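PDB 3QR3: endoglucanase EG-II from Hypocrea jecorina, which probably hydrolyses internal beta-1,4-glucosidic bonds of cellulose, as an endo-1,4-beta-glucanase of glycosyl hydrolase family 5 with a TIM-barrel catalytic domain. Local coordinates for residues H105-W110 and N184-A189; P120-F125 and A159-E164; V153-W158 and D195-A200. All coordinates share one frame; numbering follows the deposited sequence.

Interaction 1: H105-W110 and N184-A189; sequences HNYARW and NDWQSA. With SO4 (sulfate ion), chain D; SO4 (sulfate ion), chain C.
Y107 and W186 make the whole of this contact, meeting rim to rim. Y107 CD2 lies 3.7 Å from W186 CZ3, and the neighbouring Y107 CE2 lies in the plane of the indole, at its edge. The ring planes stand 71° apart, with the phenol centroid 6.0 Å from that of the six-membered indole ring, so neither covers the other's face and this is not a stack. Both side chains leave the backbone with CG anti to the carbonyl carbon (chi1 -53° for Y107, -47° for W186), which sets CG beside the backbone N.

Polar bonds stay on each side and shape the loops. Y107 and A108 are the central residues of a type I' turn, closed by R109 N on N106 O (2.9 Å). R109 then folds back: its NH1 lies 2.9 Å from Y107 O, which it meets almost along the C=O axis and within the guanidinium plane. The same nitrogen also bonds H151 O, and the H151 ring stacks with W186, so H151 is shared by R109 from one segment and W186 from the other. Across from it, D185, W186 and Q187 all have left-handed backbone angles, and S188 N bonds D185 O.

A sulfate, probably from the crystallisation liquor, takes the far edge of the indole. W186 NE1 donates to its O1 at 3.2 Å and more weakly to its O3; O1 lies in the ring plane. A second sulfate beside S188 sits too close to be trusted in detail.

The contact joins loops after strands 99-104 and 179-182, at the barrel end that carries the active site in family 5. No hydrogen bond bridges the segments: it rests on dispersive ring-edge packing, and in this crystal the indole N-H is met by a sulfate.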
ATOM      1  N   HIS A 105      -1.020   4.043   7.365  1.00 14.54           N
ATOM      2  CA  HIS A 105      -2.425   3.983   6.968  1.00 15.53           C
ATOM      3  C   HIS A 105      -3.220   5.130   7.619  1.00 17.07           C
ATOM      4  O   HIS A 105      -4.122   4.889   8.419  1.00 19.32           O
ATOM      5  CB  HIS A 105      -3.002   2.614   7.369  1.00 21.86           C
ATOM      6  CG  HIS A 105      -3.996   2.060   6.396  1.00 19.15           C
ATOM      7  ND1 HIS A 105      -3.639   1.601   5.142  1.00 24.03           N
ATOM      8  CD2 HIS A 105      -5.335   1.888   6.495  1.00 14.27           C
ATOM      9  CE1 HIS A 105      -4.720   1.171   4.511  1.00 21.37           C
ATOM     10  NE2 HIS A 105      -5.761   1.331   5.312  1.00 23.27           N
ATOM     11  N   ASN A 106      -2.893   6.376   7.276  1.00 18.70           N
ATOM     12  CA  ASN A 106      -3.428   7.508   8.040  1.00 16.69           C
ATOM     13  C   ASN A 106      -4.215   8.609   7.323  1.00 15.62           C
ATOM     14  O   ASN A 106      -4.586   9.599   7.947  1.00 17.02           O
ATOM     15  CB  ASN A 106      -2.332   8.140   8.886  1.00 14.83           C
ATOM     16  CG  ASN A 106      -2.167   7.458  10.218  1.00 17.95           C
ATOM     17  OD1 ASN A 106      -2.618   7.963  11.242  1.00 17.02           O
ATOM     18  ND2 ASN A 106      -1.519   6.300  10.216  1.00 16.24           N
ATOM     19  N   TYR A 107      -4.459   8.444   6.031  1.00 15.18           N
ATOM     20  CA  TYR A 107      -5.308   9.365   5.285  1.00 18.49           C
ATOM     21  C   TYR A 107      -4.824  10.814   5.395  1.00 19.66           C
ATOM     22  O   TYR A 107      -5.630  11.745   5.385  1.00 14.01           O
ATOM     23  CB  TYR A 107      -6.758   9.228   5.762  1.00 17.16           C
ATOM     24  CG  TYR A 107      -7.247   7.798   5.718  1.00 20.22           C
ATOM     25  CD1 TYR A 107      -7.053   6.947   6.797  1.00 18.30           C
ATOM     26  CD2 TYR A 107      -7.877   7.292   4.589  1.00 18.43           C
ATOM     27  CE1 TYR A 107      -7.484   5.634   6.761  1.00 21.21           C
ATOM     28  CE2 TYR A 107      -8.318   5.965   4.544  1.00 21.97           C
ATOM     29  CZ  TYR A 107      -8.115   5.151   5.637  1.00 22.16           C
ATOM     30  OH  TYR A 107      -8.537   3.845   5.615  1.00 20.73           O
ATOM     31  N   ALA A 108      -3.506  10.976   5.503  1.00 13.78           N
ATOM     32  CA  ALA A 108      -2.849  12.288   5.573  1.00 14.98           C
ATOM     33  C   ALA A 108      -3.216  13.032   6.848  1.00 18.22           C
ATOM     34  O   ALA A 108      -3.113  14.253   6.917  1.00 19.40           O
ATOM     35  CB  ALA A 108      -3.165  13.142   4.333  1.00 13.50           C
ATOM     36  N   ARG A 109      -3.619  12.282   7.863  1.00 16.71           N
ATOM     37  CA  ARG A 109      -4.165  12.873   9.067  1.00 20.68           C
ATOM     38  C   ARG A 109      -3.638  12.216  10.336  1.00 19.49           C
ATOM     39  O   ARG A 109      -3.167  11.080  10.323  1.00 17.25           O
ATOM     40  CB  ARG A 109      -5.694  12.779   9.043  1.00 16.03           C
ATOM     41  CG  ARG A 109      -6.375  13.788   8.123  1.00 17.91           C
ATOM     42  CD  ARG A 109      -7.862  13.445   7.973  1.00 17.15           C
ATOM     43  NE  ARG A 109      -8.595  14.439   7.188  1.00 16.59           N
ATOM     44  CZ  ARG A 109      -8.515  14.555   5.869  1.00 20.39           C
ATOM     45  NH1 ARG A 109      -7.719  13.745   5.174  1.00 19.04           N
ATOM     46  NH2 ARG A 109      -9.231  15.475   5.240  1.00 19.73           N
ATOM     47  N   TRP A 110      -3.718  12.953  11.436  1.00 18.39           N
ATOM     48  CA  TRP A 110      -3.493  12.387  12.754  1.00 20.66           C
ATOM     49  C   TRP A 110      -4.651  12.845  13.631  1.00 20.04           C
ATOM     50  O   TRP A 110      -4.792  14.040  13.902  1.00 17.76           O
ATOM     51  CB  TRP A 110      -2.140  12.855  13.289  1.00 20.70           C
ATOM     52  CG  TRP A 110      -1.844  12.584  14.751  1.00 20.12           C
ATOM     53  CD1 TRP A 110      -2.315  13.282  15.836  1.00 26.77           C
ATOM     54  CD2 TRP A 110      -0.949  11.590  15.276  1.00 19.09           C
ATOM     55  NE1 TRP A 110      -1.785  12.766  17.002  1.00 20.83           N
ATOM     56  CE2 TRP A 110      -0.945  11.729  16.684  1.00 23.43           C
ATOM     57  CE3 TRP A 110      -0.155  10.592  14.692  1.00 19.38           C
ATOM     58  CZ2 TRP A 110      -0.184  10.902  17.517  1.00 22.61           C
ATOM     59  CZ3 TRP A 110       0.601   9.769  15.521  1.00 19.18           C
ATOM     60  CH2 TRP A 110       0.573   9.925  16.922  1.00 20.13           C
ATOM     61  N   ASN A 184      -4.453  12.968  -4.052  1.00 19.16           N
ATOM     62  CA  ASN A 184      -5.736  13.276  -3.414  1.00 19.17           C
ATOM     63  C   ASN A 184      -6.840  12.291  -3.803  1.00 18.48           C
ATOM     64  O   ASN A 184      -6.591  11.299  -4.486  1.00 16.70           O
ATOM     65  CB  ASN A 184      -6.161  14.693  -3.817  1.00 17.04           C
ATOM     66  CG  ASN A 184      -6.636  15.535  -2.647  1.00 25.54           C
ATOM     67  OD1 ASN A 184      -6.814  15.052  -1.518  1.00 19.30           O
ATOM     68  ND2 ASN A 184      -6.844  16.817  -2.913  1.00 25.61           N
ATOM     69  N   ASP A 185      -8.065  12.577  -3.376  1.00 16.98           N
ATOM     70  CA  ASP A 185      -9.215  11.743  -3.718  1.00 23.09           C
ATOM     71  C   ASP A 185      -9.001  10.264  -3.382  1.00 21.22           C
ATOM     72  O   ASP A 185      -9.294   9.387  -4.188  1.00 18.01           O
ATOM     73  CB  ASP A 185      -9.569  11.899  -5.198  1.00 20.38           C
ATOM     74  CG  ASP A 185     -10.340  13.179  -5.479  1.00 24.23           C
ATOM     75  OD1 ASP A 185     -11.522  13.270  -5.076  1.00 25.19           O
ATOM     76  OD2 ASP A 185      -9.765  14.089  -6.109  1.00 21.93           O
ATOM     77  N   TRP A 186      -8.498  10.003  -2.182  1.00 21.63           N
ATOM     78  CA  TRP A 186      -8.292   8.644  -1.706  1.00 16.89           C
ATOM     79  C   TRP A 186      -7.370   7.878  -2.655  1.00 17.57           C
ATOM     80  O   TRP A 186      -7.516   6.669  -2.841  1.00 15.20           O
ATOM     81  CB  TRP A 186      -9.633   7.924  -1.563  1.00 15.66           C
ATOM     82  CG  TRP A 186     -10.675   8.725  -0.854  1.00 19.10           C
ATOM     83  CD1 TRP A 186     -11.526   9.642  -1.408  1.00 18.71           C
ATOM     84  CD2 TRP A 186     -11.008   8.663   0.544  1.00 23.30           C
ATOM     85  NE1 TRP A 186     -12.356  10.163  -0.437  1.00 22.51           N
ATOM     86  CE2 TRP A 186     -12.059   9.581   0.766  1.00 18.68           C
ATOM     87  CE3 TRP A 186     -10.520   7.922   1.627  1.00 25.32           C
ATOM     88  CZ2 TRP A 186     -12.626   9.782   2.029  1.00 24.76           C
ATOM     89  CZ3 TRP A 186     -11.081   8.128   2.885  1.00 21.49           C
ATOM     90  CH2 TRP A 186     -12.128   9.042   3.071  1.00 21.87           C
ATOM     91  N   GLN A 187      -6.422   8.590  -3.255  1.00 17.46           N
ATOM     92  CA  GLN A 187      -5.494   7.974  -4.203  1.00 18.57           C
ATOM     93  C   GLN A 187      -6.152   7.384  -5.449  1.00 16.20           C
ATOM     94  O   GLN A 187      -5.530   6.602  -6.164  1.00 14.05           O
ATOM     95  CB  GLN A 187      -4.688   6.877  -3.514  1.00 15.41           C
ATOM     96  CG  GLN A 187      -3.560   7.396  -2.638  1.00 16.00           C
ATOM     97  CD  GLN A 187      -2.719   6.260  -2.090  1.00 20.04           C
ATOM     98  OE1 GLN A 187      -2.954   5.786  -0.983  1.00 20.94           O
ATOM     99  NE2 GLN A 187      -1.760   5.786  -2.884  1.00 20.03           N
ATOM    100  N   SER A 188      -7.391   7.755  -5.732  1.00 15.54           N
ATOM    101  CA  SER A 188      -8.072   7.165  -6.883  1.00 17.66           C
ATOM    102  C   SER A 188      -7.332   7.361  -8.199  1.00 17.07           C
ATOM    103  O   SER A 188      -6.961   8.483  -8.571  1.00 17.69           O
ATOM    104  CB  SER A 188      -9.498   7.690  -7.026  1.00 24.43           C
ATOM    105  OG  SER A 188     -10.050   7.199  -8.239  1.00 22.52           O
ATOM    106  N   ALA A 189      -7.117   6.256  -8.904  1.00 16.39           N
ATOM    107  CA  ALA A 189      -6.487   6.292 -10.212  1.00 15.45           C
ATOM    108  C   ALA A 189      -7.339   7.102 -11.189  1.00 17.76           C
ATOM    109  O   ALA A 189      -6.825   7.691 -12.134  1.00 18.27           O
ATOM    110  CB  ALA A 189      -6.261   4.853 -10.738  1.00 13.14           C
TER
HETATM  111  S   SO4 D 341     -15.454  11.848  -1.196  1.00 53.80           S
HETATM  112  O1  SO4 D 341     -14.917  11.909   0.159  0.61 44.61           O
HETATM  113  O2  SO4 D 341     -16.397  12.946  -1.395  0.54 55.45           O
HETATM  114  O3  SO4 D 341     -14.363  11.981  -2.153  0.76 40.50           O
HETATM  115  O4  SO4 D 341     -16.139  10.576  -1.399  0.68 44.32           O
HETATM  116  S   SO4 C 340     -12.937   8.401  -9.871  1.00 37.20           S
HETATM  117  O1  SO4 C 340     -11.958   8.521  -8.805  0.70 25.35           O
HETATM  118  O2  SO4 C 340     -12.951   9.622 -10.678  0.47 24.38           O
HETATM  119  O3  SO4 C 340     -12.580   7.268 -10.725  0.46 22.38           O
HETATM  120  O4  SO4 C 340     -14.250   8.182  -9.275  1.00 35.41           O

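Interaction 2: P120-F125 and A159-E164; sequences PTNAQF and AATVQE
N122 reaches from the first turn of helix 122-136 to two residues of helix 155-171, T161 and E164. Its CB lies 3.4 Å from E164 OE1, an alkyl carbon beside a carboxylate oxygen. CG, beside the backbone N (chi1 -76°), comes next and lies 3.4 Å from T161 OG1. At the tip, as modelled, N122 ND2 is 2.7 Å from T161 OG1, and N122 OD1 is 3.1 Å from E164 OE2; the amide N and O may be interchanged, so the bonding is not settled. The amide and carboxylate planes are nearly perpendicular, at 88°. T161 OG1 also bonds weakly to T157 O one turn back in its own helix.

The T161 methyl CG2 rests 3.8 Å from F125 CD2, the F125 and T161 side chains crossing at about a right angle. An alanine in place of N122 would probably leave T161 OG1 and the E164 carboxylate without their polar neighbour across the helix pair and open a gap beside T161.

T121 caps the start of the helix in a capping box: Q124 N bonds T121 OG1, and Q124 OE1 accepts from T121 N. The contact thus sets the N-terminal turn of helix 122-136 against the early part of helix 155-171, two neighbouring outer helices of the barrel, while F125 also packs on W158 of helix 155-171, on W129 of its own helix and on W66.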
ATOM      1  N   PRO A 120      -0.646  17.754  12.440  1.00 21.39           N
ATOM      2  CA  PRO A 120       0.807  17.696  12.652  1.00 19.41           C
ATOM      3  C   PRO A 120       1.561  18.599  11.671  1.00 21.51           C
ATOM      4  O   PRO A 120       1.064  18.855  10.585  1.00 20.94           O
ATOM      5  CB  PRO A 120       1.139  16.231  12.367  1.00 21.75           C
ATOM      6  CG  PRO A 120      -0.127  15.499  12.671  1.00 17.41           C
ATOM      7  CD  PRO A 120      -1.238  16.417  12.270  1.00 23.04           C
ATOM      8  N   THR A 121       2.733  19.086  12.060  1.00 19.82           N
ATOM      9  CA  THR A 121       3.558  19.897  11.168  1.00 22.45           C
ATOM     10  C   THR A 121       4.294  18.954  10.252  1.00 21.41           C
ATOM     11  O   THR A 121       4.368  17.755  10.546  1.00 20.46           O
ATOM     12  CB  THR A 121       4.616  20.678  11.942  1.00 24.00           C
ATOM     13  OG1 THR A 121       5.456  19.751  12.649  1.00 20.87           O
ATOM     14  CG2 THR A 121       3.952  21.645  12.933  1.00 23.80           C
ATOM     15  N   ASN A 122       4.838  19.477   9.153  1.00 20.06           N
ATOM     16  CA  ASN A 122       5.628  18.648   8.247  1.00 23.43           C
ATOM     17  C   ASN A 122       6.746  17.961   9.016  1.00 21.83           C
ATOM     18  O   ASN A 122       7.039  16.796   8.772  1.00 17.97           O
ATOM     19  CB  ASN A 122       6.227  19.457   7.078  1.00 18.79           C
ATOM     20  CG  ASN A 122       5.202  19.798   6.004  1.00 24.00           C
ATOM     21  OD1 ASN A 122       5.465  20.608   5.107  1.00 27.56           O
ATOM     22  ND2 ASN A 122       4.033  19.186   6.088  1.00 16.49           N
ATOM     23  N   ALA A 123       7.369  18.685   9.949  1.00 16.87           N
ATOM     24  CA  ALA A 123       8.491  18.120  10.703  1.00 20.27           C
ATOM     25  C   ALA A 123       8.071  16.932  11.574  1.00 19.14           C
ATOM     26  O   ALA A 123       8.854  15.999  11.794  1.00 20.60           O
ATOM     27  CB  ALA A 123       9.167  19.186  11.552  1.00 23.30           C
ATOM     28  N   GLN A 124       6.848  16.958  12.086  1.00 20.42           N
ATOM     29  CA  GLN A 124       6.397  15.860  12.942  1.00 14.69           C
ATOM     30  C   GLN A 124       6.158  14.584  12.110  1.00 18.75           C
ATOM     31  O   GLN A 124       6.227  13.469  12.627  1.00 21.74           O
ATOM     32  CB  GLN A 124       5.148  16.263  13.721  1.00 16.94           C
ATOM     33  CG  GLN A 124       5.423  17.213  14.899  1.00 19.15           C
ATOM     34  CD  GLN A 124       4.152  17.762  15.525  1.00 22.57           C
ATOM     35  OE1 GLN A 124       3.207  18.124  14.823  1.00 20.98           O
ATOM     36  NE2 GLN A 124       4.125  17.830  16.857  1.00 19.40           N
ATOM     37  N   PHE A 125       5.884  14.769  10.821  1.00 19.90           N
ATOM     38  CA  PHE A 125       5.640  13.662   9.896  1.00 16.14           C
ATOM     39  C   PHE A 125       6.950  13.183   9.276  1.00 18.94           C
ATOM     40  O   PHE A 125       7.167  11.982   9.142  1.00 19.20           O
ATOM     41  CB  PHE A 125       4.621  14.098   8.824  1.00 16.96           C
ATOM     42  CG  PHE A 125       4.270  13.031   7.813  1.00 17.74           C
ATOM     43  CD1 PHE A 125       3.846  11.770   8.215  1.00 15.06           C
ATOM     44  CD2 PHE A 125       4.303  13.321   6.452  1.00 16.25           C
ATOM     45  CE1 PHE A 125       3.500  10.797   7.267  1.00 17.16           C
ATOM     46  CE2 PHE A 125       3.959  12.362   5.504  1.00 15.07           C
ATOM     47  CZ  PHE A 125       3.558  11.100   5.913  1.00 17.17           C
ATOM     48  N   ALA A 159       1.790  18.142  -1.723  1.00 16.63           N
ATOM     49  CA  ALA A 159       2.969  17.841  -2.543  1.00 18.04           C
ATOM     50  C   ALA A 159       4.271  18.339  -1.911  1.00 20.10           C
ATOM     51  O   ALA A 159       5.305  17.679  -2.007  1.00 20.60           O
ATOM     52  CB  ALA A 159       2.816  18.430  -3.955  1.00 20.28           C
ATOM     53  N   ALA A 160       4.224  19.514  -1.286  1.00 20.68           N
ATOM     54  CA  ALA A 160       5.372  20.043  -0.554  1.00 16.39           C
ATOM     55  C   ALA A 160       5.735  19.121   0.607  1.00 17.01           C
ATOM     56  O   ALA A 160       6.908  18.806   0.821  1.00 19.80           O
ATOM     57  CB  ALA A 160       5.077  21.458  -0.042  1.00 15.14           C
ATOM     58  N   THR A 161       4.719  18.693   1.353  1.00 19.57           N
ATOM     59  CA  THR A 161       4.909  17.748   2.455  1.00 18.80           C
ATOM     60  C   THR A 161       5.569  16.483   1.927  1.00 15.35           C
ATOM     61  O   THR A 161       6.561  15.989   2.491  1.00 16.13           O
ATOM     62  CB  THR A 161       3.559  17.409   3.131  1.00 21.62           C
ATOM     63  OG1 THR A 161       3.014  18.599   3.713  1.00 18.74           O
ATOM     64  CG2 THR A 161       3.717  16.319   4.217  1.00 15.40           C
ATOM     65  N   VAL A 162       5.024  15.960   0.833  1.00 14.59           N
ATOM     66  CA  VAL A 162       5.582  14.755   0.229  1.00 13.82           C
ATOM     67  C   VAL A 162       7.049  14.960  -0.155  1.00 17.26           C
ATOM     68  O   VAL A 162       7.883  14.077   0.068  1.00 12.47           O
ATOM     69  CB  VAL A 162       4.739  14.257  -0.981  1.00 17.79           C
ATOM     70  CG1 VAL A 162       5.454  13.115  -1.716  1.00 15.76           C
ATOM     71  CG2 VAL A 162       3.340  13.802  -0.520  1.00 13.34           C
ATOM     72  N   GLN A 163       7.366  16.124  -0.727  1.00 17.61           N
ATOM     73  CA  GLN A 163       8.752  16.450  -1.078  1.00 14.62           C
ATOM     74  C   GLN A 163       9.667  16.437   0.154  1.00 17.55           C
ATOM     75  O   GLN A 163      10.777  15.905   0.115  1.00 15.94           O
ATOM     76  CB  GLN A 163       8.830  17.814  -1.782  1.00 15.32           C
ATOM     77  CG  GLN A 163      10.251  18.289  -2.078  1.00 15.49           C
ATOM     78  CD  GLN A 163      10.968  17.408  -3.100  1.00 21.33           C
ATOM     79  OE1 GLN A 163      10.789  17.564  -4.311  1.00 15.85           O
ATOM     80  NE2 GLN A 163      11.789  16.477  -2.608  1.00 19.90           N
ATOM     81  N   GLU A 164       9.206  17.032   1.251  1.00 14.46           N
ATOM     82  CA  GLU A 164       9.982  17.020   2.488  1.00 21.47           C
ATOM     83  C   GLU A 164      10.233  15.577   2.970  1.00 17.81           C
ATOM     84  O   GLU A 164      11.305  15.247   3.471  1.00 16.95           O
ATOM     85  CB  GLU A 164       9.277  17.832   3.585  1.00 21.65           C
ATOM     86  CG  GLU A 164       9.301  19.360   3.391  1.00 27.00           C
ATOM     87  CD  GLU A 164       9.035  20.104   4.700  1.00 51.10           C
ATOM     88  OE1 GLU A 164       9.368  19.551   5.778  1.00 50.91           O
ATOM     89  OE2 GLU A 164       8.496  21.234   4.657  1.00 52.79           O
TER

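Interaction 3: V153-W158 and D195-A200; sequences VNINTW and DGSAAA
D195 OD1 is gripped twice by S197. The backbone S197 N reaches it at 2.9 Å, closing an Asx turn, and the hydroxyl S197 OG donates to it at 2.7 Å from the syn side, 31° out of the carboxylate plane; both come from the same face. The hydroxyl oxygen is also bonded to N184 N, which probably helps fix its rotation. D195 OD2 lies close to D185 OD2, so one of these two acids may be protonated.

I155, which carries the contact, packs against S197 and its neighbours. With CG1 anti to the backbone N (chi1 -167°), I155 brings its CD1 to the serine, 3.5 Å from S197 OG. Its CG1 lies 4.1 Å from A200 CB one turn further on, and 4.2 Å from G196 O. G196 takes a positive phi that favours glycine, and it stands at the N-cap of the short helix.

The opposing helix starts at N154, whose OD1 caps T157 N at 3.0 Å and more weakly N156 N. Two helix starts therefore lie side by side at the protein surface, that of helix 155-171 after strand 142-145 and that of helix 197-201 after strand 179-182. V153 O bonds N184 ND2 and W158 NE1 bonds P182 O, tying the longer helix and the residue pair before it to strand 179-182 and the loop after it.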
ATOM      1  N   VAL A 153      -7.555  17.223   1.010  1.00 19.32           N
ATOM      2  CA  VAL A 153      -6.459  18.091   1.435  1.00 15.86           C
ATOM      3  C   VAL A 153      -6.122  19.088   0.320  1.00 21.25           C
ATOM      4  O   VAL A 153      -6.553  18.915  -0.819  1.00 20.79           O
ATOM      5  CB  VAL A 153      -5.196  17.285   1.817  1.00 16.31           C
ATOM      6  CG1 VAL A 153      -5.534  16.208   2.854  1.00 18.76           C
ATOM      7  CG2 VAL A 153      -4.554  16.658   0.573  1.00 20.96           C
ATOM      8  N   ASN A 154      -5.382  20.143   0.658  1.00 22.63           N
ATOM      9  CA  ASN A 154      -4.827  21.051  -0.345  1.00 18.47           C
ATOM     10  C   ASN A 154      -3.686  20.332  -1.044  1.00 18.83           C
ATOM     11  O   ASN A 154      -2.658  20.045  -0.425  1.00 20.01           O
ATOM     12  CB  ASN A 154      -4.312  22.340   0.319  1.00 19.14           C
ATOM     13  CG  ASN A 154      -3.773  23.357  -0.696  1.00 29.01           C
ATOM     14  OD1 ASN A 154      -2.879  23.056  -1.488  1.00 20.07           O
ATOM     15  ND2 ASN A 154      -4.316  24.568  -0.662  1.00 29.35           N
ATOM     16  N   ILE A 155      -3.864  20.022  -2.324  1.00 17.03           N
ATOM     17  CA  ILE A 155      -2.887  19.213  -3.031  1.00 18.39           C
ATOM     18  C   ILE A 155      -1.533  19.904  -3.183  1.00 21.96           C
ATOM     19  O   ILE A 155      -0.500  19.234  -3.253  1.00 21.64           O
ATOM     20  CB  ILE A 155      -3.402  18.754  -4.425  1.00 19.48           C
ATOM     21  CG1 ILE A 155      -2.490  17.662  -4.989  1.00 16.74           C
ATOM     22  CG2 ILE A 155      -3.491  19.929  -5.383  1.00 20.18           C
ATOM     23  CD1 ILE A 155      -2.373  16.442  -4.108  1.00 18.28           C
ATOM     24  N   ASN A 156      -1.528  21.234  -3.238  1.00 16.01           N
ATOM     25  CA  ASN A 156      -0.274  21.963  -3.395  1.00 21.90           C
ATOM     26  C   ASN A 156       0.551  21.835  -2.127  1.00 20.47           C
ATOM     27  O   ASN A 156       1.737  21.519  -2.163  1.00 16.65           O
ATOM     28  CB  ASN A 156      -0.525  23.445  -3.707  1.00 23.61           C
ATOM     29  CG  ASN A 156      -1.350  23.645  -4.961  1.00 26.88           C
ATOM     30  OD1 ASN A 156      -0.878  23.399  -6.070  1.00 29.45           O
ATOM     31  ND2 ASN A 156      -2.587  24.094  -4.792  1.00 25.78           N
ATOM     32  N   THR A 157      -0.096  22.073  -0.995  1.00 18.97           N
ATOM     33  CA  THR A 157       0.576  21.926   0.285  1.00 17.50           C
ATOM     34  C   THR A 157       0.991  20.474   0.528  1.00 15.59           C
ATOM     35  O   THR A 157       2.107  20.212   0.979  1.00 16.68           O
ATOM     36  CB  THR A 157      -0.316  22.438   1.420  1.00 23.75           C
ATOM     37  OG1 THR A 157      -0.775  23.748   1.077  1.00 27.12           O
ATOM     38  CG2 THR A 157       0.452  22.491   2.733  1.00 19.00           C
ATOM     39  N   TRP A 158       0.106  19.531   0.205  1.00 16.78           N
ATOM     40  CA  TRP A 158       0.445  18.102   0.336  1.00 18.04           C
ATOM     41  C   TRP A 158       1.698  17.701  -0.468  1.00 21.21           C
ATOM     42  O   TRP A 158       2.574  17.002   0.047  1.00 19.37           O
ATOM     43  CB  TRP A 158      -0.753  17.208  -0.024  1.00 17.34           C
ATOM     44  CG  TRP A 158      -0.454  15.726   0.067  1.00 19.05           C
ATOM     45  CD1 TRP A 158      -0.490  14.814  -0.951  1.00 20.74           C
ATOM     46  CD2 TRP A 158      -0.065  14.995   1.240  1.00 18.57           C
ATOM     47  NE1 TRP A 158      -0.157  13.566  -0.481  1.00 15.96           N
ATOM     48  CE2 TRP A 158       0.113  13.650   0.856  1.00 15.68           C
ATOM     49  CE3 TRP A 158       0.147  15.349   2.575  1.00 14.62           C
ATOM     50  CZ2 TRP A 158       0.499  12.664   1.755  1.00 18.10           C
ATOM     51  CZ3 TRP A 158       0.531  14.364   3.467  1.00 17.28           C
ATOM     52  CH2 TRP A 158       0.700  13.039   3.052  1.00 14.22           C
ATOM     53  N   ASP A 195      -7.657  15.830 -10.795  1.00 21.22           N
ATOM     54  CA  ASP A 195      -7.677  16.612  -9.548  1.00 21.66           C
ATOM     55  C   ASP A 195      -6.356  17.326  -9.266  1.00 19.23           C
ATOM     56  O   ASP A 195      -6.191  17.943  -8.207  1.00 17.69           O
ATOM     57  CB  ASP A 195      -8.133  15.779  -8.327  1.00 19.68           C
ATOM     58  CG  ASP A 195      -7.044  14.838  -7.792  1.00 26.97           C
ATOM     59  OD1 ASP A 195      -5.881  14.906  -8.259  1.00 20.06           O
ATOM     60  OD2 ASP A 195      -7.368  14.020  -6.889  1.00 25.63           O
ATOM     61  N   GLY A 196      -5.418  17.233 -10.209  1.00 18.74           N
ATOM     62  CA  GLY A 196      -4.173  17.980 -10.118  1.00 16.34           C
ATOM     63  C   GLY A 196      -3.053  17.306  -9.341  1.00 16.61           C
ATOM     64  O   GLY A 196      -1.975  17.868  -9.199  1.00 17.74           O
ATOM     65  N   SER A 197      -3.304  16.101  -8.839  1.00 15.29           N
ATOM     66  CA  SER A 197      -2.302  15.366  -8.065  1.00 19.88           C
ATOM     67  C   SER A 197      -1.113  14.968  -8.923  1.00 15.67           C
ATOM     68  O   SER A 197       0.037  15.093  -8.511  1.00 19.21           O
ATOM     69  CB  SER A 197      -2.920  14.098  -7.441  1.00 19.43           C
ATOM     70  OG  SER A 197      -3.909  14.417  -6.472  1.00 16.68           O
ATOM     71  N   ALA A 198      -1.392  14.454 -10.117  1.00 16.44           N
ATOM     72  CA  ALA A 198      -0.322  14.062 -11.021  1.00 22.08           C
ATOM     73  C   ALA A 198       0.649  15.225 -11.257  1.00 19.54           C
ATOM     74  O   ALA A 198       1.867  15.073 -11.107  1.00 19.70           O
ATOM     75  CB  ALA A 198      -0.899  13.543 -12.350  1.00 18.57           C
ATOM     76  N   ALA A 199       0.112  16.393 -11.591  1.00 18.54           N
ATOM     77  CA  ALA A 199       0.977  17.539 -11.902  1.00 22.26           C
ATOM     78  C   ALA A 199       1.779  17.981 -10.681  1.00 21.36           C
ATOM     79  O   ALA A 199       2.999  18.176 -10.761  1.00 18.06           O
ATOM     80  CB  ALA A 199       0.166  18.706 -12.469  1.00 17.95           C
ATOM     81  N   ALA A 200       1.101  18.132  -9.548  1.00 19.70           N
ATOM     82  CA  ALA A 200       1.780  18.575  -8.335  1.00 16.29           C
ATOM     83  C   ALA A 200       2.880  17.589  -7.914  1.00 19.26           C
ATOM     84  O   ALA A 200       4.000  17.987  -7.605  1.00 11.61           O
ATOM     85  CB  ALA A 200       0.778  18.774  -7.198  1.00 14.86           C
TER

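From the N terminus, 105-110 leaves strand 99-104, and the segment 120-125 then opens the next barrel helix. Segments 153-158 and 159-164 are consecutive, leading into and along helix 155-171, and 184-189 and 195-200 follow strand 179-182. Interaction 2, joining two barrel helices, thus closes a loop wholly within the longer one closed by interaction 1. Interaction 3 crosses both, its segments alternating with theirs. All three touch: W110 packs on P120 between interactions 1 and 2, A108 packs on W158 between 1 and 3, and A159 meets A200 between 2 and 3. Together they bind loops at the strand ends to the helices outside strands 142-145 and 179-182.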